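Protein LRIM1 (Anopheles gambiae, PDB 3O53) forms a heterodimeric complex with APL1C that regulates complement-like immunity in the mosquito; this chain is its leucine-rich repeat domain. Local coordinates at residues Leu63-Ser67 and Asn68-Glu72; Ser47-Ala51 and Ala52-Pro56. One frame throughout, in Å; residues are numbered along the deposited sequence.

Both interactions are local contacts in the N-terminal part of the leucine-rich repeat solenoid, with centres about 12 Å apart. Interaction 2 comes first in the chain. It lies at the surface and starts the short helix 51-54, which precedes strand 62-64. Interaction 1 leaves the end of that strand and is largely buried. Its chemistry is an asparagine amide hydrogen-bonded to backbone carbonyls, next to an N-linked glycan on N64. Interaction 2 instead uses a serine and an aspartate to cap a helix. Both also carry one aliphatic contact. The two meet where L63 CD2 packs on L54 CD1 at 3.7 Å, and L70 also packs against Q48.

Interaction 1: residues Leu63-Ser67 and Asn68-Glu72; sequences LNLSS and NVLYE. With NAG (2-acetamido-2-deoxy-beta-D-glucopyranose), chain C.
The side-chain amide nitrogen of N68, ND2, is held by several backbone carbonyls. N68 ND2 donates to L65 O at 2.9 Å, with an N-H...O angle of 134°. It comes from above the plane of that carbonyl, and L65 O is itself tilted out of the N68 amide plane. A weak bond from N68 ND2 to S66 O, 3.2 Å long, adds to the grip. The CG of N68 sits beside its own backbone N (chi1 -79°), which turns the amide back toward the carbonyls of L65 and S66. The same nitrogen also donates to L41 O, and N68 OD1 accepts from L46 N. L65 O takes a second donor, N90 ND2. L63, L65, N68 and L70 fit the LxLxxNxL pattern of leucine-rich repeats, and N68 is a rung of its asparagine ladder.

Next to the amide, L65 and L70 cross at about a right angle. L70 CD1 meets both L65 CB and L65 CD1 at 3.9 Å.

N64, at the end of strand 62-64, has its side chain starting away from the 68-72 segment and carries the glycan. Its ND2 is covalently bound to NAG C1 at 1.4 Å. With CG anti to the backbone N (chi1 -160°), its OD1 lies in line to accept from S66 N at 3.1 Å. This is an Asx turn, and the donor lies in the carbonyl plane. S66, the serine of the N-L-S sequon, places OG 3.4 Å from NAG C5. D86 OD2 is hydrogen-bonded to the sugar.

The Asx turn probably limits rotation of the glycosylated amide, which would favour one direction for the sugar. The N68 amide meanwhile satisfies buried backbone carbonyls at the bend and ties this repeat to the preceding coil.

Interaction 2: residues Ser47-Ala51 and Ala52-Pro56; sequences SQISA and ADLAP
A52 follows S50 and A51 in the first turn of helix 51-54, where S50 is the N-cap and forms a capping box with D53. The helix belongs to the connection between two parallel strands of the solenoid, 38-40 and 62-64. A52 CB lies 3.6 Å from S50 OG, whose place is less sure.

D53 closes the box from both ends. Its backbone N donates to S50 OG at 3.0 Å, although the hydroxyl is crowded in the model. In return S50 N donates to D53 OD2 at 3.1 Å, with an N-H...O angle of 163°. This N-H meets the carboxylate from above its plane. The CG of D53 lies beside its own backbone N (chi1 -55°), which brings the carboxylate back over the start of the helix. There the negative charge probably interacts favourably with the helix dipole. D53 also touches L26 of helix 22-30.

L54 turns to the interior. Its backbone N donates to A51 O at 2.8 Å, a bond three residues back. A weaker bond runs from the same N to S50 O, four residues back. The side chain crosses I49 at about a right angle, and I49 CD1 meets L54 CD1 at 3.7 Å. I49 reaches it because CG1 extends opposite the backbone N (chi1 -174°). L79 covers L54 from a later loop.

A55 ends the contact at the surface, with its methyl CB 3.6 Å from A51 O.

Interaction 1: residues Leu63-Ser67 and Asn68-Glu72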
# COMPACT_ATOMS: atom_id res chain seq x y z
N LEU A 63 -19.45 -6.01 -6.72
CA LEU A 63 -20.12 -4.75 -6.99
C LEU A 63 -19.11 -3.77 -7.57
O LEU A 63 -18.07 -3.52 -6.97
CB LEU A 63 -20.72 -4.18 -5.71
CG LEU A 63 -21.43 -2.83 -5.83
CD1 LEU A 63 -22.63 -2.91 -6.77
CD2 LEU A 63 -21.86 -2.34 -4.45
N ASN A 64 -19.43 -3.21 -8.72
CA ASN A 64 -18.52 -2.29 -9.40
C ASN A 64 -19.09 -0.88 -9.45
O ASN A 64 -20.05 -0.62 -10.18
CB ASN A 64 -18.23 -2.80 -10.81
CG ASN A 64 -16.96 -2.20 -11.40
OD1 ASN A 64 -16.62 -1.05 -11.14
ND2 ASN A 64 -16.27 -3.00 -12.22
N LEU A 65 -18.52 0.02 -8.66
CA LEU A 65 -18.98 1.40 -8.59
C LEU A 65 -17.97 2.36 -9.21
O LEU A 65 -18.09 3.58 -9.03
CB LEU A 65 -19.20 1.81 -7.12
CG LEU A 65 -20.16 0.92 -6.33
CD1 LEU A 65 -20.20 1.32 -4.87
CD2 LEU A 65 -21.55 0.98 -6.94
N SER A 66 -16.98 1.83 -9.93
CA SER A 66 -15.88 2.66 -10.41
C SER A 66 -16.33 3.73 -11.40
O SER A 66 -17.30 3.55 -12.14
CB SER A 66 -14.78 1.80 -11.05
OG SER A 66 -15.17 1.28 -12.30
N SER A 67 -15.60 4.84 -11.40
CA SER A 67 -15.83 5.93 -12.34
C SER A 67 -17.24 6.51 -12.23
O SER A 67 -17.85 6.86 -13.24
CB SER A 67 -15.53 5.47 -13.77
OG SER A 67 -14.15 5.15 -13.92
N ASN A 68 -17.74 6.60 -11.01
CA ASN A 68 -18.92 7.41 -10.72
C ASN A 68 -18.47 8.72 -10.09
O ASN A 68 -17.37 9.19 -10.36
CB ASN A 68 -19.90 6.65 -9.81
CG ASN A 68 -20.72 5.63 -10.56
OD1 ASN A 68 -21.91 5.83 -10.81
ND2 ASN A 68 -20.09 4.53 -10.94
N VAL A 69 -19.31 9.30 -9.24
CA VAL A 69 -18.95 10.54 -8.57
C VAL A 69 -19.34 10.48 -7.10
O VAL A 69 -19.73 11.49 -6.51
CB VAL A 69 -19.61 11.75 -9.25
CG1 VAL A 69 -19.00 11.98 -10.63
CG2 VAL A 69 -21.11 11.54 -9.35
N LEU A 70 -19.21 9.30 -6.51
CA LEU A 70 -19.57 9.08 -5.11
C LEU A 70 -18.69 9.96 -4.23
O LEU A 70 -17.53 10.17 -4.53
CB LEU A 70 -19.39 7.61 -4.74
CG LEU A 70 -19.99 6.60 -5.71
CD1 LEU A 70 -19.61 5.19 -5.28
CD2 LEU A 70 -21.51 6.76 -5.79
N TYR A 71 -19.24 10.47 -3.13
CA TYR A 71 -18.49 11.36 -2.26
C TYR A 71 -18.80 11.09 -0.80
O TYR A 71 -19.69 10.29 -0.48
CB TYR A 71 -18.79 12.82 -2.61
CG TYR A 71 -20.24 13.20 -2.38
CD1 TYR A 71 -20.61 14.04 -1.34
CD2 TYR A 71 -21.25 12.69 -3.19
CE1 TYR A 71 -21.93 14.39 -1.13
CE2 TYR A 71 -22.57 13.03 -2.99
CZ TYR A 71 -22.91 13.87 -1.95
OH TYR A 71 -24.23 14.20 -1.75
N GLU A 72 -18.07 11.75 0.09
CA GLU A 72 -18.24 11.57 1.53
C GLU A 72 -18.17 10.10 1.93
O GLU A 72 -17.20 9.42 1.62
CB GLU A 72 -19.55 12.21 1.99
CG GLU A 72 -19.54 13.72 1.92
CD GLU A 72 -20.87 14.34 2.33
OE1 GLU A 72 -20.85 15.47 2.87
OE2 GLU A 72 -21.92 13.71 2.13
C1 NAG C . -15.17 -2.33 -12.85
C2 NAG C . -14.18 -3.45 -13.11
C3 NAG C . -12.96 -2.91 -13.84
C4 NAG C . -13.38 -2.11 -15.07
C5 NAG C . -14.41 -1.06 -14.71
C6 NAG C . -14.90 -0.35 -15.96
C7 NAG C . -13.93 -5.24 -11.47
C8 NAG C . -13.40 -5.57 -10.11
N2 NAG C . -13.74 -3.99 -11.84
O3 NAG C . -12.11 -3.97 -14.17
O4 NAG C . -12.24 -1.46 -15.58
O5 NAG C . -15.50 -1.67 -14.05
O6 NAG C . -15.54 -1.29 -16.80
O7 NAG C . -14.50 -6.09 -12.16

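Interaction 2: residues Ser47-Ala51 and Ala52-Pro56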
# COMPACT_ATOMS: atom_id res chain seq x y z
N SER A 47 -23.95 9.75 -7.40
CA SER A 47 -23.27 10.51 -6.36
C SER A 47 -23.43 9.84 -5.01
O SER A 47 -22.80 10.23 -4.03
CB SER A 47 -23.83 11.93 -6.29
OG SER A 47 -25.12 11.93 -5.71
N GLN A 48 -24.27 8.82 -4.94
CA GLN A 48 -24.43 8.07 -3.70
C GLN A 48 -25.20 6.78 -3.91
O GLN A 48 -25.98 6.64 -4.85
CB GLN A 48 -25.13 8.94 -2.65
CG GLN A 48 -26.30 9.74 -3.20
CD GLN A 48 -26.85 10.72 -2.18
OE1 GLN A 48 -27.38 10.32 -1.14
NE2 GLN A 48 -26.74 12.01 -2.48
N ILE A 49 -24.95 5.83 -3.03
CA ILE A 49 -25.70 4.59 -3.02
C ILE A 49 -25.72 4.09 -1.59
O ILE A 49 -24.73 4.22 -0.87
CB ILE A 49 -25.07 3.53 -3.95
CG1 ILE A 49 -25.97 2.29 -4.03
CG2 ILE A 49 -23.68 3.16 -3.47
CD1 ILE A 49 -25.73 1.44 -5.27
N SER A 50 -26.84 3.53 -1.17
CA SER A 50 -26.97 3.08 0.21
C SER A 50 -26.99 1.56 0.26
O SER A 50 -27.44 0.90 -0.67
CB SER A 50 -28.25 3.62 0.83
OG SER A 50 -29.37 2.87 0.39
N ALA A 51 -26.49 1.02 1.36
CA ALA A 51 -26.59 -0.41 1.62
C ALA A 51 -28.05 -0.85 1.51
O ALA A 51 -28.33 -1.92 0.99
CB ALA A 51 -26.03 -0.73 3.00
N ALA A 52 -28.97 -0.02 2.00
CA ALA A 52 -30.39 -0.37 1.99
C ALA A 52 -30.89 -0.64 0.58
O ALA A 52 -31.68 -1.55 0.35
CB ALA A 52 -31.22 0.75 2.63
N ASP A 53 -30.41 0.15 -0.38
CA ASP A 53 -30.74 -0.04 -1.79
C ASP A 53 -30.30 -1.42 -2.26
O ASP A 53 -30.95 -2.05 -3.10
CB ASP A 53 -30.03 1.00 -2.65
CG ASP A 53 -30.32 2.42 -2.23
OD1 ASP A 53 -31.33 2.64 -1.52
OD2 ASP A 53 -29.55 3.32 -2.61
N LEU A 54 -29.18 -1.89 -1.72
CA LEU A 54 -28.59 -3.13 -2.20
C LEU A 54 -28.94 -4.32 -1.30
O LEU A 54 -28.62 -5.46 -1.63
CB LEU A 54 -27.07 -2.97 -2.28
CG LEU A 54 -26.65 -1.83 -3.21
CD1 LEU A 54 -25.18 -1.50 -3.03
CD2 LEU A 54 -26.95 -2.20 -4.66
N ALA A 55 -29.60 -4.04 -0.18
CA ALA A 55 -29.92 -5.07 0.79
C ALA A 55 -30.63 -6.30 0.20
O ALA A 55 -30.34 -7.42 0.58
CB ALA A 55 -30.74 -4.49 1.93
N PRO A 56 -31.57 -6.08 -0.73
CA PRO A 56 -32.35 -7.22 -1.23
C PRO A 56 -31.56 -8.19 -2.12
O PRO A 56 -32.07 -9.25 -2.47
CB PRO A 56 -33.47 -6.55 -2.04
CG PRO A 56 -32.94 -5.19 -2.36
CD PRO A 56 -32.17 -4.80 -1.15